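Local coordinates for probable glycosidase crf1 (Neosartorya fumigata, PDB 6IBW), which cleaves chitin and transfers the released chains to beta-1,6-glucan or to other chitin, cross-linking polysaccharides of the fungal cell wall, at residues 184-189 and 198-203; 54-59 and 190-195; 101-106 and 134-139. All coordinates share one frame; numbering follows the deposited sequence.

Interaction 1. Residues 184-189 and 198-203; sequences GSWAGG and IEWAGG. With NAG (2-acetamido-2-deoxy-beta-D-glucopyranose), chain C; NAG (2-acetamido-2-deoxy-beta-D-glucopyranose), chain D; NAG (2-acetamido-2-deoxy-beta-D-glucopyranose), chain B.
W186 and W200 meet at their six-membered rings in the chitin-binding cleft, with CH2 of W186 4.0 Å from CZ3 of W200. W186 starts with CG between the backbone N and the carbonyl carbon (chi1 53°), which lays the indole against the NAG of chain C. CB lies near C3 and O4 of that sugar. CG and CD1 run under its C3, and CD2 and CE3 under its C5. CE2 lies near C1, and CZ3 near C5 and C6. This C5 stands 3.6 Å above the ring plane, over its centre, so the sugar rests flat on the indole, a common way for glycosidases to hold a pyranose. NE1 gives a weak hydrogen bond to O6 of the chain B NAG (3.2 Å, N-H...O angle 133°), doubtful because O6 may be misplaced. CZ2 lies near O4 of the chain D NAG, and at the tip CH2 reaches W200 and O6 of that sugar. W200 offers one face to it, with C3 3.4 Å above the plane, offset toward the rim.

Behind the rings lies mostly the backbone of G188 and G189 against A201, I198 and G203. A201 CB sits 3.6 Å from G188 C. A CA-H...O contact joins I198 CA to G188 O (3.4 Å), and I198 CG2 lies near G189 CA. A Schellman motif follows the helix: G202 has positive phi, G203 N bonds to I198 O and G202 N to E199 O.

The contact sets the end of strand 180-187 against helix 195-200. V86 (strand 85-92) and E102 (strand 98-105) touch both rings. W200 NE1 bonds to Q112 of strand 110-116.

Interaction 2. Residues 54-59 and 190-195; sequences AKQGDA and DPSNPK. With NAG (2-acetamido-2-deoxy-beta-D-glucopyranose), chain E.
Q56 and D190 join two surface turns beside the chitin cleft: a type II beta turn, K55 to D58, and a type I turn, D190 to N193, that carries an Asx turn. The close part is the meeting of the two side chains, which cross at about a right angle. Q56 NE2 donates to D190 OD1; the modelled 2.4 Å is too short to be trusted. The amide and carboxylate planes are 48° apart.

D190 has CG anti to its own N (chi1 -176°). OD1 also takes the backbone N of S192 on its anti side (2.9 Å), somewhat out of the carboxylate plane, closing the Asx turn, and receives a weak bond from S192 OG. In the model the same oxygen serves its own turn and the 54-59 loop.

The outer side is looser. Q56, P191 and S192 are exposed, and CD of P191 lies alongside Q56 NE2 at 3.4 Å. G57 N stays 4.0 Å from D190 OD2. Y207 lies against Q56, D190 and P191.

Toward the cleft, both loops border the chain E NAG. A59 CB lies near O7 of its acetamido group, and N193 OD1 is 3.3 Å from its methyl carbon C8.

Interaction 3. Residues 101-106 and 134-139; sequences WEVLGG and TPQETF. With NAG (2-acetamido-2-deoxy-beta-D-glucopyranose), chain B; NAG (2-acetamido-2-deoxy-beta-D-glucopyranose), chain D.
V103 and G105 lie beside P135 and Q136 with CA separations of 7.4 Å (V103 to P135) and 6.6 Å (G105 to Q136), and no backbone hydrogen bond links the two segments. Side chains from the 134-139 loop bridge the gap instead. V103 has CG1 anti to its backbone N (chi1 -153°), and this methyl meets CB of P135 at 3.5 Å.

Q136 makes the polar link. Its chain bends at chi2 (78°), which brings the amide back to the strand. NE2 donates to O of L104 at 2.9 Å, with an N-H...O angle of 135°, from a position tilted off the carbonyl plane. NE2 also donates to O of D107, which lies past L104; one amide nitrogen thus grips two carbonyls. Its CG lies 3.7 Å from O of G105. The loop is tightened by T134 O, which accepts from N of both E137 and T138.

Strand 98-105 carries the ExDxE signature of GH16, with E98 the probable nucleophile and E102 its last residue. Strand alternation points E102 into the cleft, where it binds chitin and is probably the proton donor. Its OE1 accepts from O3 (2.7 Å) and O4 (2.6 Å) of the chain D NAG. OE2 is modelled at bonding distance from O6 of the chain B NAG; an oxygen-oxygen link is chemically implausible, so this placement is doubtful.

Strand 98-105 runs between strands 85-92 and 110-116 of the cleft sheet. V103 faces the sandwich interior, touching S87 and also M77 of strand 71-78 in the other sheet. P135 packs on V111 and bonds through its backbone to A79.

Overall arrangement
Interactions 1 and 3 are buried and reach the same cleft sheet of the GH16 beta-sandwich; interaction 2 is at the surface. Interaction 1 is mainly aromatic and sugar-facing. Interaction 3 joins strand 98-105 to a loop on the far side of the sheet by apolar packing and a hydrogen bond from the Q136 amide. The sugars of chains B and D lie by both, in interaction 3 through E102 alone. L104 packs on W200 and A201. Interaction 2 is polar and joins two loops. It adjoins interaction 1: N193 ND2 probably hydrogen-bonds to A187 O, and weakly to G188 O, and I198 packs on D190 O. Interactions 2 and 3 are about 10 Å apart at nearest atoms.

Interaction 1. Residues 184-189 and 198-203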
# COMPACT_ATOMS: atom_id res chain seq x y z
N GLY A 184 4.43 -4.82 -2.39
CA GLY A 184 5.78 -5.38 -2.18
C GLY A 184 5.88 -6.27 -0.96
O GLY A 184 4.99 -6.25 -0.10
N SER A 185 6.96 -7.02 -0.88
CA SER A 185 7.31 -7.81 0.32
C SER A 185 8.71 -7.37 0.74
O SER A 185 9.52 -7.00 -0.11
CB SER A 185 7.23 -9.27 0.03
OG SER A 185 8.08 -9.62 -1.06
N TRP A 186 8.98 -7.38 2.03
CA TRP A 186 10.34 -7.08 2.51
C TRP A 186 10.53 -7.79 3.83
O TRP A 186 9.56 -8.26 4.41
CB TRP A 186 10.55 -5.58 2.62
CG TRP A 186 9.50 -4.89 3.43
CD1 TRP A 186 8.19 -4.72 3.10
CD2 TRP A 186 9.69 -4.23 4.68
NE1 TRP A 186 7.55 -4.02 4.08
CE2 TRP A 186 8.44 -3.70 5.07
CE3 TRP A 186 10.79 -4.04 5.51
CZ2 TRP A 186 8.26 -3.00 6.26
CZ3 TRP A 186 10.61 -3.35 6.69
CH2 TRP A 186 9.37 -2.83 7.05
N ALA A 187 11.76 -7.89 4.30
CA ALA A 187 11.98 -8.55 5.59
C ALA A 187 12.15 -7.44 6.63
O ALA A 187 13.18 -6.77 6.61
CB ALA A 187 13.15 -9.49 5.46
N GLY A 188 11.14 -7.23 7.46
CA GLY A 188 11.19 -6.32 8.62
C GLY A 188 12.08 -6.92 9.69
O GLY A 188 12.58 -6.18 10.54
N GLY A 189 12.28 -8.24 9.62
CA GLY A 189 13.18 -8.99 10.50
C GLY A 189 14.57 -9.08 9.91
O GLY A 189 15.37 -9.90 10.39
N ILE A 198 12.36 -5.08 13.81
CA ILE A 198 12.47 -6.56 13.87
C ILE A 198 11.46 -7.06 14.90
O ILE A 198 10.86 -8.12 14.64
CB ILE A 198 13.89 -7.01 14.21
CG1 ILE A 198 14.91 -6.30 13.33
CG2 ILE A 198 13.99 -8.52 14.09
CD1 ILE A 198 16.32 -6.78 13.53
N GLU A 199 11.30 -6.36 16.02
CA GLU A 199 10.34 -6.74 17.09
C GLU A 199 8.92 -6.67 16.53
O GLU A 199 8.12 -7.59 16.79
CB GLU A 199 10.51 -5.84 18.30
CG GLU A 199 9.35 -5.93 19.28
CD GLU A 199 9.70 -5.69 20.74
OE1 GLU A 199 10.69 -4.95 21.01
OE2 GLU A 199 8.99 -6.24 21.62
N TRP A 200 8.62 -5.60 15.79
CA TRP A 200 7.27 -5.32 15.23
C TRP A 200 6.92 -6.42 14.22
O TRP A 200 5.79 -6.91 14.28
CB TRP A 200 7.23 -3.93 14.60
CG TRP A 200 6.10 -3.83 13.63
CD1 TRP A 200 4.78 -3.71 13.94
CD2 TRP A 200 6.18 -3.96 12.20
NE1 TRP A 200 4.04 -3.72 12.79
CE2 TRP A 200 4.87 -3.89 11.71
CE3 TRP A 200 7.23 -4.14 11.29
CZ2 TRP A 200 4.57 -3.97 10.35
CZ3 TRP A 200 6.94 -4.21 9.95
CH2 TRP A 200 5.63 -4.13 9.49
N ALA A 201 7.88 -6.78 13.36
CA ALA A 201 7.72 -7.74 12.25
C ALA A 201 7.55 -9.17 12.80
O ALA A 201 7.34 -10.10 12.01
CB ALA A 201 8.90 -7.64 11.33
N GLY A 202 7.68 -9.33 14.12
CA GLY A 202 7.50 -10.62 14.81
C GLY A 202 8.75 -11.48 14.82
O GLY A 202 8.59 -12.69 14.95
N GLY A 203 9.94 -10.89 14.68
CA GLY A 203 11.23 -11.57 14.89
C GLY A 203 12.15 -11.49 13.68
O GLY A 203 11.73 -10.88 12.67
C1 NAG C . 8.46 -0.45 3.02
C2 NAG C . 8.81 -0.77 1.58
C3 NAG C . 10.07 -1.60 1.49
C4 NAG C . 11.18 -0.96 2.30
C5 NAG C . 10.68 -0.76 3.74
C6 NAG C . 11.74 -0.21 4.68
C7 NAG C . 6.77 -0.94 0.25
C8 NAG C . 5.78 -1.83 -0.43
N2 NAG C . 7.74 -1.51 0.94
O3 NAG C . 10.39 -1.70 0.10
O4 NAG C . 12.33 -1.81 2.30
O5 NAG C . 9.57 0.12 3.70
O6 NAG C . 12.04 1.15 4.35
O7 NAG C . 6.70 0.25 0.16
C1 NAG D . 6.42 0.09 12.13
C2 NAG D . 4.96 0.28 11.70
C3 NAG D . 4.69 -0.52 10.42
C4 NAG D . 5.67 -0.05 9.34
C5 NAG D . 7.13 -0.14 9.79
C6 NAG D . 8.00 0.53 8.72
C7 NAG D . 3.07 0.75 13.22
C8 NAG D . 2.30 0.28 14.43
N2 NAG D . 4.03 -0.08 12.77
O3 NAG D . 3.31 -0.38 10.01
O4 NAG D . 5.51 -0.82 8.15
O5 NAG D . 7.35 0.45 11.08
O6 NAG D . 9.38 0.39 9.01
O7 NAG D . 2.81 1.84 12.73
C1 NAG B . 4.89 2.14 5.84
C2 NAG B . 6.38 2.46 5.98
C3 NAG B . 7.19 2.09 4.75
C4 NAG B . 6.82 0.68 4.27
C5 NAG B . 5.33 0.45 4.16
C6 NAG B . 5.06 -1.01 3.87
C7 NAG B . 6.70 4.28 7.62
C8 NAG B . 7.14 5.70 7.80
N2 NAG B . 6.65 3.84 6.34
O1 NAG B . 4.23 2.20 7.13
O3 NAG B . 8.56 2.10 5.14
O4 NAG B . 7.32 0.41 2.96
O5 NAG B . 4.65 0.81 5.36
O6 NAG B . 5.35 -1.88 4.97
O7 NAG B . 6.43 3.59 8.59

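Interaction 2. Residues 54-59 and 190-195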
# COMPACT_ATOMS: atom_id res chain seq x y z
N ALA A 54 14.00 -13.90 -1.08
CA ALA A 54 14.86 -15.10 -1.16
C ALA A 54 16.13 -14.88 -0.35
O ALA A 54 16.62 -15.84 0.23
CB ALA A 54 15.17 -15.47 -2.59
N LYS A 55 16.64 -13.65 -0.29
CA LYS A 55 17.96 -13.34 0.32
C LYS A 55 17.89 -11.98 1.01
O LYS A 55 16.86 -11.31 0.89
CB LYS A 55 19.05 -13.43 -0.74
CG LYS A 55 19.38 -12.13 -1.49
CD LYS A 55 20.78 -12.14 -2.09
CE LYS A 55 20.81 -12.65 -3.51
NZ LYS A 55 20.05 -11.75 -4.41
N GLN A 56 18.94 -11.63 1.75
CA GLN A 56 18.99 -10.34 2.49
C GLN A 56 18.98 -9.22 1.45
O GLN A 56 19.64 -9.38 0.39
CB GLN A 56 20.18 -10.26 3.44
CG GLN A 56 19.84 -9.49 4.70
CD GLN A 56 21.00 -8.82 5.40
OE1 GLN A 56 22.15 -9.00 5.03
NE2 GLN A 56 20.69 -8.06 6.45
N GLY A 57 18.24 -8.15 1.73
CA GLY A 57 18.12 -6.97 0.85
C GLY A 57 17.03 -7.12 -0.19
O GLY A 57 16.78 -6.13 -0.88
N ASP A 58 16.41 -8.30 -0.30
CA ASP A 58 15.30 -8.57 -1.25
C ASP A 58 14.05 -7.83 -0.77
O ASP A 58 13.47 -8.23 0.26
CB ASP A 58 14.98 -10.06 -1.40
CG ASP A 58 15.84 -10.75 -2.43
OD1 ASP A 58 16.80 -10.13 -2.91
OD2 ASP A 58 15.53 -11.91 -2.77
N ALA A 59 13.65 -6.79 -1.49
CA ALA A 59 12.47 -5.96 -1.19
C ALA A 59 11.74 -5.67 -2.49
O ALA A 59 11.59 -4.52 -2.89
CB ALA A 59 12.90 -4.70 -0.48
N ASP A 190 14.88 -8.27 8.90
CA ASP A 190 16.25 -8.14 8.37
C ASP A 190 17.14 -7.88 9.57
O ASP A 190 16.82 -7.00 10.37
CB ASP A 190 16.36 -7.01 7.34
CG ASP A 190 17.73 -6.86 6.67
OD1 ASP A 190 18.75 -6.97 7.37
OD2 ASP A 190 17.76 -6.65 5.45
N PRO A 191 18.26 -8.61 9.76
CA PRO A 191 19.09 -8.46 10.96
C PRO A 191 19.67 -7.05 11.12
O PRO A 191 20.15 -6.74 12.16
CB PRO A 191 20.24 -9.45 10.72
CG PRO A 191 19.65 -10.44 9.74
CD PRO A 191 18.82 -9.59 8.82
N SER A 192 19.65 -6.26 10.04
CA SER A 192 20.31 -4.94 9.99
C SER A 192 19.30 -3.83 10.27
O SER A 192 19.75 -2.66 10.31
CB SER A 192 21.00 -4.73 8.66
OG SER A 192 20.18 -3.97 7.77
N ASN A 193 18.02 -4.15 10.45
CA ASN A 193 17.00 -3.12 10.78
C ASN A 193 17.13 -2.75 12.25
O ASN A 193 17.80 -3.45 13.00
CB ASN A 193 15.57 -3.61 10.59
CG ASN A 193 15.19 -3.97 9.18
OD1 ASN A 193 15.78 -3.50 8.22
ND2 ASN A 193 14.20 -4.83 9.07
N PRO A 194 16.48 -1.65 12.70
CA PRO A 194 16.41 -1.35 14.12
C PRO A 194 15.75 -2.48 14.92
O PRO A 194 14.88 -3.13 14.39
CB PRO A 194 15.54 -0.09 14.14
CG PRO A 194 15.83 0.55 12.80
CD PRO A 194 15.86 -0.62 11.86
N LYS A 195 16.14 -2.65 16.18
CA LYS A 195 15.55 -3.66 17.11
C LYS A 195 14.02 -3.55 17.07
O LYS A 195 13.38 -4.61 17.10
CB LYS A 195 16.13 -3.48 18.52
CG LYS A 195 15.23 -3.82 19.72
CD LYS A 195 15.09 -5.31 20.05
CE LYS A 195 14.51 -5.58 21.42
NZ LYS A 195 15.24 -6.66 22.12
C1 NAG E . 13.48 -1.16 1.74
C2 NAG E . 14.71 -2.03 1.93
C3 NAG E . 15.97 -1.25 1.53
C4 NAG E . 15.80 -0.59 0.15
C5 NAG E . 14.37 -0.09 -0.19
C6 NAG E . 14.15 -0.04 -1.70
C7 NAG E . 14.68 -3.80 3.62
C8 NAG E . 14.89 -4.06 5.09
N2 NAG E . 14.82 -2.51 3.29
O3 NAG E . 17.08 -2.16 1.46
O4 NAG E . 16.79 0.46 0.05
O5 NAG E . 13.36 -0.94 0.35
O6 NAG E . 13.64 -1.29 -2.21
O7 NAG E . 14.44 -4.71 2.81

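Interaction 3. Residues 101-106 and 134-139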
# COMPACT_ATOMS: atom_id res chain seq x y z
N TRP A 101 -1.88 -1.75 4.28
CA TRP A 101 -2.17 -3.10 4.80
C TRP A 101 -0.83 -3.75 5.06
O TRP A 101 -0.05 -3.72 4.12
CB TRP A 101 -2.90 -3.93 3.76
CG TRP A 101 -4.32 -3.57 3.48
CD1 TRP A 101 -4.82 -2.97 2.36
CD2 TRP A 101 -5.44 -3.93 4.29
NE1 TRP A 101 -6.18 -2.88 2.45
CE2 TRP A 101 -6.59 -3.48 3.61
CE3 TRP A 101 -5.59 -4.57 5.52
CZ2 TRP A 101 -7.87 -3.65 4.14
CZ3 TRP A 101 -6.85 -4.74 6.04
CH2 TRP A 101 -7.98 -4.28 5.36
N GLU A 102 -0.58 -4.35 6.21
CA GLU A 102 0.69 -5.10 6.37
C GLU A 102 0.38 -6.46 6.97
O GLU A 102 -0.41 -6.51 7.87
CB GLU A 102 1.73 -4.27 7.11
CG GLU A 102 2.60 -3.52 6.13
CD GLU A 102 3.48 -2.43 6.69
OE1 GLU A 102 3.23 -2.02 7.87
OE2 GLU A 102 4.46 -2.03 5.96
N VAL A 103 0.91 -7.51 6.37
CA VAL A 103 0.79 -8.89 6.91
C VAL A 103 2.19 -9.35 7.32
O VAL A 103 3.15 -9.00 6.63
CB VAL A 103 0.13 -9.84 5.89
CG1 VAL A 103 -0.59 -10.97 6.58
CG2 VAL A 103 -0.81 -9.09 4.94
N LEU A 104 2.29 -10.06 8.43
CA LEU A 104 3.56 -10.60 8.98
C LEU A 104 3.52 -12.12 8.82
O LEU A 104 2.46 -12.68 9.06
CB LEU A 104 3.66 -10.22 10.45
CG LEU A 104 3.70 -8.72 10.73
CD1 LEU A 104 3.68 -8.46 12.23
CD2 LEU A 104 4.93 -8.09 10.10
N GLY A 105 4.62 -12.73 8.40
CA GLY A 105 4.64 -14.16 8.02
C GLY A 105 4.35 -15.08 9.19
O GLY A 105 3.77 -16.13 8.94
N GLY A 106 4.75 -14.71 10.40
CA GLY A 106 4.60 -15.54 11.61
C GLY A 106 3.28 -15.30 12.33
O GLY A 106 2.97 -16.07 13.25
N THR A 134 -5.69 -17.29 8.09
CA THR A 134 -4.48 -17.80 7.38
C THR A 134 -4.13 -16.96 6.15
O THR A 134 -4.10 -17.44 5.01
CB THR A 134 -4.61 -19.30 7.10
OG1 THR A 134 -5.74 -19.60 6.28
CG2 THR A 134 -4.70 -20.09 8.39
N PRO A 135 -3.75 -15.69 6.37
CA PRO A 135 -3.42 -14.77 5.28
C PRO A 135 -2.26 -15.27 4.41
O PRO A 135 -2.20 -14.87 3.27
CB PRO A 135 -2.97 -13.50 6.02
CG PRO A 135 -3.68 -13.59 7.34
CD PRO A 135 -3.59 -15.06 7.69
N GLN A 136 -1.37 -16.10 4.97
CA GLN A 136 -0.16 -16.62 4.28
C GLN A 136 -0.53 -17.84 3.45
O GLN A 136 0.28 -18.25 2.62
CB GLN A 136 0.92 -17.02 5.28
CG GLN A 136 1.32 -15.90 6.23
CD GLN A 136 0.33 -15.69 7.35
OE1 GLN A 136 -0.60 -16.48 7.54
NE2 GLN A 136 0.51 -14.61 8.09
N GLU A 137 -1.71 -18.42 3.66
CA GLU A 137 -2.12 -19.68 2.99
C GLU A 137 -3.42 -19.49 2.22
O GLU A 137 -3.77 -20.37 1.43
CB GLU A 137 -2.23 -20.78 4.04
CG GLU A 137 -0.86 -21.31 4.43
CD GLU A 137 -0.81 -22.08 5.73
OE1 GLU A 137 -1.70 -21.86 6.59
OE2 GLU A 137 0.12 -22.89 5.89
N THR A 138 -4.13 -18.39 2.45
CA THR A 138 -5.42 -18.10 1.78
C THR A 138 -5.31 -16.73 1.11
O THR A 138 -4.79 -15.81 1.75
CB THR A 138 -6.58 -18.18 2.79
OG1 THR A 138 -6.82 -19.55 3.10
CG2 THR A 138 -7.86 -17.57 2.26
N PHE A 139 -5.78 -16.62 -0.13
CA PHE A 139 -6.00 -15.35 -0.87
C PHE A 139 -7.19 -14.61 -0.26
O PHE A 139 -8.23 -15.25 -0.03
CB PHE A 139 -6.28 -15.60 -2.35
CG PHE A 139 -5.04 -15.73 -3.20
CD1 PHE A 139 -4.45 -14.60 -3.74
CD2 PHE A 139 -4.47 -16.96 -3.43
CE1 PHE A 139 -3.30 -14.71 -4.49
CE2 PHE A 139 -3.32 -17.07 -4.18
CZ PHE A 139 -2.73 -15.95 -4.70
C1 NAG B . 4.89 2.14 5.84
C2 NAG B . 6.38 2.46 5.98
C3 NAG B . 7.19 2.09 4.75
C4 NAG B . 6.82 0.68 4.27
C5 NAG B . 5.33 0.45 4.16
C6 NAG B . 5.06 -1.01 3.87
C7 NAG B . 6.70 4.28 7.62
C8 NAG B . 7.14 5.70 7.80
N2 NAG B . 6.65 3.84 6.34
O1 NAG B . 4.23 2.20 7.13
O3 NAG B . 8.56 2.10 5.14
O4 NAG B . 7.32 0.41 2.96
O5 NAG B . 4.65 0.81 5.36
O6 NAG B . 5.35 -1.88 4.97
O7 NAG B . 6.43 3.59 8.59
C1 NAG D . 6.42 0.09 12.13
C2 NAG D . 4.96 0.28 11.70
C3 NAG D . 4.69 -0.52 10.42
C4 NAG D . 5.67 -0.05 9.34
C5 NAG D . 7.13 -0.14 9.79
C6 NAG D . 8.00 0.53 8.72
C7 NAG D . 3.07 0.75 13.22
C8 NAG D . 2.30 0.28 14.43
N2 NAG D . 4.03 -0.08 12.77
O3 NAG D . 3.31 -0.38 10.01
O4 NAG D . 5.51 -0.82 8.15
O5 NAG D . 7.35 0.45 11.08
O6 NAG D . 9.38 0.39 9.01
O7 NAG D . 2.81 1.84 12.73